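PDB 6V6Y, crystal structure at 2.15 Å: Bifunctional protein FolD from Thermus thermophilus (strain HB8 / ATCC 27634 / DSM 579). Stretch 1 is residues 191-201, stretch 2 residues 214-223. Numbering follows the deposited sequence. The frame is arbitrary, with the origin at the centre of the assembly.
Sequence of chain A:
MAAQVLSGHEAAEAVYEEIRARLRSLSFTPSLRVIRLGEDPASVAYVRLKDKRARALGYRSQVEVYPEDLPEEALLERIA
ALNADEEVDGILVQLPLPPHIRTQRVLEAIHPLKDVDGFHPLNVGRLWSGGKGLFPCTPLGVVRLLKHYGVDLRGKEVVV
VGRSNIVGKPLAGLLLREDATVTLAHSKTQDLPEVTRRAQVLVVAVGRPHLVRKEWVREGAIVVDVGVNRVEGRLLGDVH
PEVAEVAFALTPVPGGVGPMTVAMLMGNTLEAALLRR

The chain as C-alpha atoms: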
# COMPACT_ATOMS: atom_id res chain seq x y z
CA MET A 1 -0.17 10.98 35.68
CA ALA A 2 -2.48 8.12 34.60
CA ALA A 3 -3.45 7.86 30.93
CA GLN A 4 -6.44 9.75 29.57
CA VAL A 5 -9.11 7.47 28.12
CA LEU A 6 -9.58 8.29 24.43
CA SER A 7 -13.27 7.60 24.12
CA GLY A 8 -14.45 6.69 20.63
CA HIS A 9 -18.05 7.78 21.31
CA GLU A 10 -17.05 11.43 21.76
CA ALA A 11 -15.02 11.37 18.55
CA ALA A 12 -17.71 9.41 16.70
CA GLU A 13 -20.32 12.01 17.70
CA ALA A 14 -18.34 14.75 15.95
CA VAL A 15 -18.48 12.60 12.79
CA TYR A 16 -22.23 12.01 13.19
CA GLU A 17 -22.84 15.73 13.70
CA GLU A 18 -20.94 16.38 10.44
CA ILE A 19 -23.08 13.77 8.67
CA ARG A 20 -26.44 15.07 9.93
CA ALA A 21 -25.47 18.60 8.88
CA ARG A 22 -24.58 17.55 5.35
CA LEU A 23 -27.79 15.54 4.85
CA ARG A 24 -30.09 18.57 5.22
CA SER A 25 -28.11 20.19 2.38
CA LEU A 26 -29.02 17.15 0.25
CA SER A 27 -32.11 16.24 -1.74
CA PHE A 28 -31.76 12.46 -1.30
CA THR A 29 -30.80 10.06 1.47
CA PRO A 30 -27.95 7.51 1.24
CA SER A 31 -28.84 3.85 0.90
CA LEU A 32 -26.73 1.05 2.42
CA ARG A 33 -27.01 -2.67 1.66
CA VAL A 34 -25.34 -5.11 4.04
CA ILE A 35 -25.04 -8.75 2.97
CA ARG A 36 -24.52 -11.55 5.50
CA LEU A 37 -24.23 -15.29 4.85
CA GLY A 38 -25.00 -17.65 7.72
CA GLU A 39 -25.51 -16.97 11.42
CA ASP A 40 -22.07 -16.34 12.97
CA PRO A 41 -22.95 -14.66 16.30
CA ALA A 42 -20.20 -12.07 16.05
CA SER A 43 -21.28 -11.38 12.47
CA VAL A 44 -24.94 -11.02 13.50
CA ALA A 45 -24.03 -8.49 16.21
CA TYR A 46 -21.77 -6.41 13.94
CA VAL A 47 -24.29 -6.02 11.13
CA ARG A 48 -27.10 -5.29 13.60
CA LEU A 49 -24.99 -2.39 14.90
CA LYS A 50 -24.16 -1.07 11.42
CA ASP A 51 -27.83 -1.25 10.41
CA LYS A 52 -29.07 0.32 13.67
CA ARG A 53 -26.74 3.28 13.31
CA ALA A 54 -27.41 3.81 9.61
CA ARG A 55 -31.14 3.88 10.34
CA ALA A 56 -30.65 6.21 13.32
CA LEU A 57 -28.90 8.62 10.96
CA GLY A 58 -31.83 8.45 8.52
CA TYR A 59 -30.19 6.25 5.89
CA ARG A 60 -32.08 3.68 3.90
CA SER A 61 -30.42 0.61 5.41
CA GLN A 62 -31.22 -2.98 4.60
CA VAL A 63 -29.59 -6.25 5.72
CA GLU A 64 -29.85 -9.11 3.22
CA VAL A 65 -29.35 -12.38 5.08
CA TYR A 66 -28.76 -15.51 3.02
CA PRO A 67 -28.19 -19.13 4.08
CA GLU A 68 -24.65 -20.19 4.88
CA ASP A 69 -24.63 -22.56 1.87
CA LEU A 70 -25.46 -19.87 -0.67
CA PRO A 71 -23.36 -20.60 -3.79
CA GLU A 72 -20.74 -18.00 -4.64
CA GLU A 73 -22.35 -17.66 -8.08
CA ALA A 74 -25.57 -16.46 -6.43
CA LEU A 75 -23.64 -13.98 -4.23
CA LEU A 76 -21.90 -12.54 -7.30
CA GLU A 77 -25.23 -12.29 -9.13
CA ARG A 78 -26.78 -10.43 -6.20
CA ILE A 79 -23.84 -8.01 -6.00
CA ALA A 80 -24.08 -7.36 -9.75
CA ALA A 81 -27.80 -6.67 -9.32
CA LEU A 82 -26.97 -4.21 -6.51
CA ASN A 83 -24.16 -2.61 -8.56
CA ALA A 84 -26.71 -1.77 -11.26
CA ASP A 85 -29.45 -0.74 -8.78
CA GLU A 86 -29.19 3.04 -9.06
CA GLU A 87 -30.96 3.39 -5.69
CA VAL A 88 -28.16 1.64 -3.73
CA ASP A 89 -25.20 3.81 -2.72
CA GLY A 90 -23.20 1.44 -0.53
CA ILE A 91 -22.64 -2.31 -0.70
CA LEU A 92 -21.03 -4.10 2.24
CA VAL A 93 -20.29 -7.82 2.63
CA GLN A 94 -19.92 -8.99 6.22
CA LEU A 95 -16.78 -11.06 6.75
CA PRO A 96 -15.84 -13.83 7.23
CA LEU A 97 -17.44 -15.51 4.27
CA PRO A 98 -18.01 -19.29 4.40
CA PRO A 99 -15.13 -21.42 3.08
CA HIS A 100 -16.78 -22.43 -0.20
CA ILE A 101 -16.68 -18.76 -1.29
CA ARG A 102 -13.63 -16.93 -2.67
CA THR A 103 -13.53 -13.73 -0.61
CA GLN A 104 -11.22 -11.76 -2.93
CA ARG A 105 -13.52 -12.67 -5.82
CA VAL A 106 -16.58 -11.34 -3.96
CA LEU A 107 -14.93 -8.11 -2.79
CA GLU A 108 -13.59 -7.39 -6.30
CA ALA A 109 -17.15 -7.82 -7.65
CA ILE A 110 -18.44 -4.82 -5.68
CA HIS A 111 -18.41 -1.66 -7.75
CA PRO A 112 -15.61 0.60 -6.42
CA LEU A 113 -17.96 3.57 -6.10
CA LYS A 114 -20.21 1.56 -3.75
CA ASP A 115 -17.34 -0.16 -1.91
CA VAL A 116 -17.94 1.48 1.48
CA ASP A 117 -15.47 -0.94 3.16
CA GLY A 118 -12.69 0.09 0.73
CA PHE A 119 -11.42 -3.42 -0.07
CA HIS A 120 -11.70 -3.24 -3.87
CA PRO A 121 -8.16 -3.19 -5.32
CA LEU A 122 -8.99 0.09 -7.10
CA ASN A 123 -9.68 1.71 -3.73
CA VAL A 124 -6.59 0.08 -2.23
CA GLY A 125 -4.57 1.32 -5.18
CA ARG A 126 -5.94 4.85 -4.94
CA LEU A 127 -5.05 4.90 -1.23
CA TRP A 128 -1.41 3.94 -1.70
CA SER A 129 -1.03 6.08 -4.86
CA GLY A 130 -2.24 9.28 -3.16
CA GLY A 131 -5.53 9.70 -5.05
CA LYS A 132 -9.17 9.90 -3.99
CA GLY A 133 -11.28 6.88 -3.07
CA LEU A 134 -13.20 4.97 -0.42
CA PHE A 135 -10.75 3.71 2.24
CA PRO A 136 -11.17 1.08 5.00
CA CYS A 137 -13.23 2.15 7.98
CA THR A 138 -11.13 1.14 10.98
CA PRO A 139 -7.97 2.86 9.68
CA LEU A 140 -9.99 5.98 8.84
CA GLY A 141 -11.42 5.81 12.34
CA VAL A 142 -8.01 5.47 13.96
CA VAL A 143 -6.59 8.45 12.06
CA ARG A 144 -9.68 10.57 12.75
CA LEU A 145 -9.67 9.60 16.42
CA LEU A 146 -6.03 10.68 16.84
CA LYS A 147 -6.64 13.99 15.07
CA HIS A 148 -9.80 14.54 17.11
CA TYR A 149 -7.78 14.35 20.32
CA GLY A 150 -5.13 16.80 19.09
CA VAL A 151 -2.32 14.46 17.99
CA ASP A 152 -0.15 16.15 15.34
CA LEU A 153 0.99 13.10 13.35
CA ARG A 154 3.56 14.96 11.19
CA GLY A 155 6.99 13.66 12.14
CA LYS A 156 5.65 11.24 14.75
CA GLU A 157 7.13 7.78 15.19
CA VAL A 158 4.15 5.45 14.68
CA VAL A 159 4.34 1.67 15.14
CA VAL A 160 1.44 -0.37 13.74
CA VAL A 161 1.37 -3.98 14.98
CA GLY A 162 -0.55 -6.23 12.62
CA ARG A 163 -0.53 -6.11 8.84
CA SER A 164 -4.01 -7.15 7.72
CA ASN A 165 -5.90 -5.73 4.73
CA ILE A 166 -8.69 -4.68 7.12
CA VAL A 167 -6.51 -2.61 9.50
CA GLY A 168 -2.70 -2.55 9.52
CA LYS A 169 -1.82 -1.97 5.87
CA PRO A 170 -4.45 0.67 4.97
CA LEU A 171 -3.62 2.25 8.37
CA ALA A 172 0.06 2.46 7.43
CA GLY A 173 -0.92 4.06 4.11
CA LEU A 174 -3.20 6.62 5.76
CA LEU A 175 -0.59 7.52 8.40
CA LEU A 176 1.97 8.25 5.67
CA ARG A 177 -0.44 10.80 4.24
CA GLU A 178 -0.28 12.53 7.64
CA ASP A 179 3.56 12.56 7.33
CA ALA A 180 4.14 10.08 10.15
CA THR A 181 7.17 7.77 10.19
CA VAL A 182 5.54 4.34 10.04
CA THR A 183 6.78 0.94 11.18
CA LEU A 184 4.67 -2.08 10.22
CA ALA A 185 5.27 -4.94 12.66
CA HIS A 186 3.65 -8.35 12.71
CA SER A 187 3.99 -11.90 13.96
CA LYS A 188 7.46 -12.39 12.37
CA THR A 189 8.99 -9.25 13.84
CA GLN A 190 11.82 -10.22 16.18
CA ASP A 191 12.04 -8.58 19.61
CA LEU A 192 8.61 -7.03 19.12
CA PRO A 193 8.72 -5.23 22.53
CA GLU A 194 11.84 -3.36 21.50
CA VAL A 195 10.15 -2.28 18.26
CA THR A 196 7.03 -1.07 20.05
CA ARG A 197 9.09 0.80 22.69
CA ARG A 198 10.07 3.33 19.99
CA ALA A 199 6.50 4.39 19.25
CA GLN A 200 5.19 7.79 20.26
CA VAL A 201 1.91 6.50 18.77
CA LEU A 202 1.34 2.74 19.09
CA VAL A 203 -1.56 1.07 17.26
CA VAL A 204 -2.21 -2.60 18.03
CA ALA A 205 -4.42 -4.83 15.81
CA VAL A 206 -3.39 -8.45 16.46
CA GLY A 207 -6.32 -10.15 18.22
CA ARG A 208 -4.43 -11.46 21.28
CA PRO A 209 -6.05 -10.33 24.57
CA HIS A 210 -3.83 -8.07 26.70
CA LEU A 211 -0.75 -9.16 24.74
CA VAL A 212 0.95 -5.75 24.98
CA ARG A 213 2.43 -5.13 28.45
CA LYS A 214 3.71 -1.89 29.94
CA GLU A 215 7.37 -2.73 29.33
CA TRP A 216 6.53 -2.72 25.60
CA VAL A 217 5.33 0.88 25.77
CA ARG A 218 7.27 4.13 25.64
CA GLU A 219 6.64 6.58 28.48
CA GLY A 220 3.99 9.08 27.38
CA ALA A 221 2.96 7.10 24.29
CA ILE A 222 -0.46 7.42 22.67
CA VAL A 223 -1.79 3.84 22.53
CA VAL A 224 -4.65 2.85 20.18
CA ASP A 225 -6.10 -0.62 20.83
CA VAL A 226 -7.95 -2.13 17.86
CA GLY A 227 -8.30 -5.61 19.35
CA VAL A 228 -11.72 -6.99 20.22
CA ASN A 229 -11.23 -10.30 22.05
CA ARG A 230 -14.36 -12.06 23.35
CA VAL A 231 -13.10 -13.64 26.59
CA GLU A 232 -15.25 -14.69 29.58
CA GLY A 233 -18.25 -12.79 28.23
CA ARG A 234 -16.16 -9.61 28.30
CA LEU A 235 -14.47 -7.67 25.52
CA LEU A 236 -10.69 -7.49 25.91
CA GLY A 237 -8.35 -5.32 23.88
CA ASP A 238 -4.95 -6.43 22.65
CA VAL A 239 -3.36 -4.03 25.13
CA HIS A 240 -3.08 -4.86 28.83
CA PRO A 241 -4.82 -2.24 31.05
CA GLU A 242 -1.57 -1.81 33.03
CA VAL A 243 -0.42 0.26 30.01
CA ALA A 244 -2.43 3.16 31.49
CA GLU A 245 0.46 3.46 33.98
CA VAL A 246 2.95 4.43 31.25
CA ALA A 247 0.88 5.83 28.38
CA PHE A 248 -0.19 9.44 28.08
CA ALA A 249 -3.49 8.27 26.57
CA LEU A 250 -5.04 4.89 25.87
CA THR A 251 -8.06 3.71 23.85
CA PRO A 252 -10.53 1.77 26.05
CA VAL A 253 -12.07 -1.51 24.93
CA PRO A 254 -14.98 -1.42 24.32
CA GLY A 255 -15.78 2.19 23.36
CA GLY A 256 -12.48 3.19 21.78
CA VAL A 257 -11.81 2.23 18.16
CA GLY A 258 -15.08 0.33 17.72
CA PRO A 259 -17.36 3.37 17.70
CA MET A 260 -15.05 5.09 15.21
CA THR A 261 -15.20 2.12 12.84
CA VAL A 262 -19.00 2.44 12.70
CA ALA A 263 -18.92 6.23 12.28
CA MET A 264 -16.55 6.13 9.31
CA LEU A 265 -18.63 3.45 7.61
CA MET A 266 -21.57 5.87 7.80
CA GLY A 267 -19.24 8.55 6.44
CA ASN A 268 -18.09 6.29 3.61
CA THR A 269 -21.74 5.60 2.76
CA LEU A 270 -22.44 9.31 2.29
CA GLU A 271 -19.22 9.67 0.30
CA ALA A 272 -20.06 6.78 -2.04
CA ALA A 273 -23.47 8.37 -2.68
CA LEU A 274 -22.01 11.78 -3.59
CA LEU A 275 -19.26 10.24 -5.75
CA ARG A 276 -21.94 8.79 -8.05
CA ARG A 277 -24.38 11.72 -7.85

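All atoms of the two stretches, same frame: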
# COMPACT_ATOMS: atom_id res chain seq x y z
N ASP A 191 12.00 -9.52 18.49
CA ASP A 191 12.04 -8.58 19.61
C ASP A 191 10.97 -7.50 19.44
O ASP A 191 11.25 -6.30 19.45
CB ASP A 191 13.44 -7.96 19.76
CG ASP A 191 13.76 -7.57 21.22
OD1 ASP A 191 12.87 -7.70 22.10
OD2 ASP A 191 14.91 -7.14 21.48
N LEU A 192 9.74 -7.95 19.24
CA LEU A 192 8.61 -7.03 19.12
C LEU A 192 8.58 -5.96 20.21
O LEU A 192 8.38 -4.78 19.87
CB LEU A 192 7.31 -7.83 19.11
CG LEU A 192 6.14 -7.39 18.22
CD1 LEU A 192 4.85 -7.74 18.90
CD2 LEU A 192 6.20 -5.91 17.82
N PRO A 193 8.77 -6.29 21.50
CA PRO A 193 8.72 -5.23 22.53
C PRO A 193 9.69 -4.10 22.29
O PRO A 193 9.37 -2.93 22.57
CB PRO A 193 9.04 -5.99 23.82
CG PRO A 193 8.48 -7.33 23.58
CD PRO A 193 8.85 -7.62 22.13
N GLU A 194 10.88 -4.41 21.79
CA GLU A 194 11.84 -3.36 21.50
C GLU A 194 11.36 -2.48 20.35
O GLU A 194 11.57 -1.26 20.35
CB GLU A 194 13.21 -3.98 21.19
CG GLU A 194 14.38 -3.05 21.40
CD GLU A 194 14.73 -2.28 20.14
OE1 GLU A 194 14.57 -1.03 20.13
OE2 GLU A 194 15.18 -2.91 19.16
N VAL A 195 10.70 -3.08 19.35
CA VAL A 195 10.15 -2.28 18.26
C VAL A 195 9.06 -1.36 18.78
O VAL A 195 9.05 -0.16 18.50
CB VAL A 195 9.63 -3.17 17.13
CG1 VAL A 195 8.93 -2.33 16.07
CG2 VAL A 195 10.78 -3.96 16.51
N THR A 196 8.14 -1.91 19.59
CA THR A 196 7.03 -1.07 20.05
C THR A 196 7.50 0.03 20.99
O THR A 196 6.94 1.13 20.98
CB THR A 196 5.93 -1.91 20.68
OG1 THR A 196 6.42 -2.61 21.84
CG2 THR A 196 5.39 -2.91 19.66
N ARG A 197 8.60 -0.20 21.74
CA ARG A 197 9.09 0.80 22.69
C ARG A 197 9.49 2.11 22.01
O ARG A 197 9.60 3.14 22.69
CB ARG A 197 10.29 0.24 23.46
CG ARG A 197 9.94 -0.35 24.83
CD ARG A 197 11.18 -0.67 25.69
NE ARG A 197 12.06 -1.68 25.08
CZ ARG A 197 11.94 -3.00 25.27
NH1 ARG A 197 10.98 -3.48 26.05
NH2 ARG A 197 12.78 -3.84 24.67
N ARG A 198 9.72 2.11 20.70
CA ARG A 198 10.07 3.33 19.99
C ARG A 198 8.88 4.24 19.73
O ARG A 198 9.08 5.43 19.48
CB ARG A 198 10.71 3.00 18.65
CG ARG A 198 11.66 1.82 18.66
CD ARG A 198 12.10 1.53 17.25
NE ARG A 198 12.84 0.28 17.18
CZ ARG A 198 12.91 -0.48 16.09
NH1 ARG A 198 12.28 -0.11 14.97
NH2 ARG A 198 13.62 -1.60 16.12
N ALA A 199 7.67 3.69 19.77
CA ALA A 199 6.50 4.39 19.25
C ALA A 199 6.07 5.52 20.18
O ALA A 199 5.83 5.30 21.37
CB ALA A 199 5.34 3.42 19.04
N GLN A 200 5.97 6.74 19.63
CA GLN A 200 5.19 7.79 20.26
C GLN A 200 3.69 7.55 20.09
O GLN A 200 2.90 7.90 20.97
CB GLN A 200 5.56 9.15 19.66
CG GLN A 200 7.03 9.52 19.72
CD GLN A 200 7.34 10.73 18.85
OE1 GLN A 200 7.26 10.66 17.61
NE2 GLN A 200 7.67 11.86 19.49
N VAL A 201 3.28 6.98 18.96
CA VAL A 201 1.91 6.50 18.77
C VAL A 201 2.01 5.01 18.45
O VAL A 201 2.71 4.62 17.51
CB VAL A 201 1.16 7.26 17.66
CG1 VAL A 201 -0.28 6.75 17.49
CG2 VAL A 201 1.18 8.77 17.92
N LYS A 214 3.25 -3.27 29.79
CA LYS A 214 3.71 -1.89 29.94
C LYS A 214 5.18 -1.74 29.58
O LYS A 214 5.61 -0.63 29.20
CB LYS A 214 3.46 -1.41 31.37
CG LYS A 214 3.94 -2.33 32.48
CD LYS A 214 3.97 -1.59 33.82
CE LYS A 214 3.76 -2.52 35.01
NZ LYS A 214 4.98 -3.31 35.36
N GLU A 215 5.97 -2.80 29.71
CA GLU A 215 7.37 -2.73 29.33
C GLU A 215 7.54 -2.55 27.83
O GLU A 215 8.59 -2.07 27.38
CB GLU A 215 8.11 -4.00 29.78
CG GLU A 215 8.31 -4.09 31.27
CD GLU A 215 7.09 -4.63 31.99
OE1 GLU A 215 6.23 -5.28 31.32
OE2 GLU A 215 6.98 -4.40 33.22
N TRP A 216 6.52 -2.93 27.04
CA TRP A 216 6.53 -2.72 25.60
C TRP A 216 6.29 -1.28 25.21
O TRP A 216 6.45 -0.95 24.02
CB TRP A 216 5.47 -3.56 24.91
CG TRP A 216 5.45 -5.03 25.19
CD1 TRP A 216 5.81 -5.68 26.34
CD2 TRP A 216 4.98 -6.04 24.29
NE1 TRP A 216 5.60 -7.03 26.21
CE2 TRP A 216 5.10 -7.28 24.96
CE3 TRP A 216 4.49 -6.03 22.97
CZ2 TRP A 216 4.74 -8.49 24.36
CZ3 TRP A 216 4.14 -7.22 22.37
CH2 TRP A 216 4.27 -8.44 23.07
N VAL A 217 5.88 -0.42 26.13
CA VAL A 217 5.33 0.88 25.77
C VAL A 217 6.27 1.98 26.23
O VAL A 217 6.75 1.98 27.37
CB VAL A 217 3.91 1.07 26.35
CG1 VAL A 217 3.31 2.39 25.87
CG2 VAL A 217 3.03 -0.08 25.93
N ARG A 218 6.52 2.93 25.33
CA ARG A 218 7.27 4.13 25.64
C ARG A 218 6.50 5.03 26.61
O ARG A 218 5.29 5.25 26.46
CB ARG A 218 7.56 4.90 24.36
CG ARG A 218 8.44 6.11 24.51
CD ARG A 218 8.94 6.55 23.14
NE ARG A 218 9.51 7.89 23.18
CZ ARG A 218 10.02 8.52 22.14
NH1 ARG A 218 10.02 7.92 20.95
NH2 ARG A 218 10.51 9.75 22.26
N GLU A 219 7.22 5.59 27.58
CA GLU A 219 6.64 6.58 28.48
C GLU A 219 5.98 7.70 27.69
O GLU A 219 6.57 8.26 26.76
CB GLU A 219 7.74 7.14 29.40
CG GLU A 219 7.27 8.18 30.40
CD GLU A 219 6.35 7.59 31.47
OE1 GLU A 219 6.70 6.51 32.01
OE2 GLU A 219 5.28 8.20 31.78
N GLY A 220 4.73 8.02 28.05
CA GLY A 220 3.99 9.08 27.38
C GLY A 220 3.49 8.74 25.98
O GLY A 220 3.14 9.65 25.23
N ALA A 221 3.43 7.47 25.62
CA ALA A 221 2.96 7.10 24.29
C ALA A 221 1.45 7.24 24.21
O ALA A 221 0.74 7.13 25.21
CB ALA A 221 3.37 5.67 23.96
N ILE A 222 0.97 7.50 22.99
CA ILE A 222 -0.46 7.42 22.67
C ILE A 222 -0.72 6.01 22.15
O ILE A 222 -0.16 5.62 21.12
CB ILE A 222 -0.86 8.47 21.63
CG1 ILE A 222 -0.32 9.85 22.01
CG2 ILE A 222 -2.37 8.46 21.37
CD1 ILE A 222 -1.22 10.64 22.90
N VAL A 223 -1.56 5.25 22.84
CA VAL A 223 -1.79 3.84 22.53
C VAL A 223 -3.22 3.66 22.04
O VAL A 223 -4.18 4.00 22.75
CB VAL A 223 -1.50 2.95 23.75
CG1 VAL A 223 -1.79 1.49 23.41
CG2 VAL A 223 -0.04 3.12 24.19
O HOH W 1 5.27 2.84 22.62

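A single water does the work of a backbone bond where these two segments are too far apart to bond directly: it donates to Thr196 O (2.9 Å) and Ala199 O (2.8 Å) and accepts from Arg218 N (3.0 Å). The carbonyls it serves are those at the start and end of the type I turn Thr196–Ala199, so the water ties that turn to the second stretch. The example illustrates how a helix-turn-strand unit can hydrogen-bond to another segment of the same chain through main-chain carbonyls, with arginines supplying the reach. Arg197 NH1 donates to Glu215 O (3.1 Å), and, in the reverse direction, the extended all-t Arg218 sends NH1 to Arg198 O (3.0 Å), while Gln200 CG lies over one face of its guanidinium.

The stretches bury 632 Å² between them, both sides summed, Trp216 giving the most. At the helical end the contact is largely apolar. Pro193 CG sits over the face of the Trp216 indole, 3.8 Å from the centroid of its five-membered ring, a CH-pi contact; buried Leu192 CD1 approaches Trp216 CZ3 at 3.6 Å. Thr196 OG1 lies 2.7 Å from Trp216 O.

At the other end the two segments meet as parallel strands, buried Val201 bridging Ile222. Ile222 N donates to Gln200 O (2.8 Å), and these beta-branched residues, suited to strands, pack on the same sheet face, Val201 CG2 lying 4.2 Å from Ile222 CB.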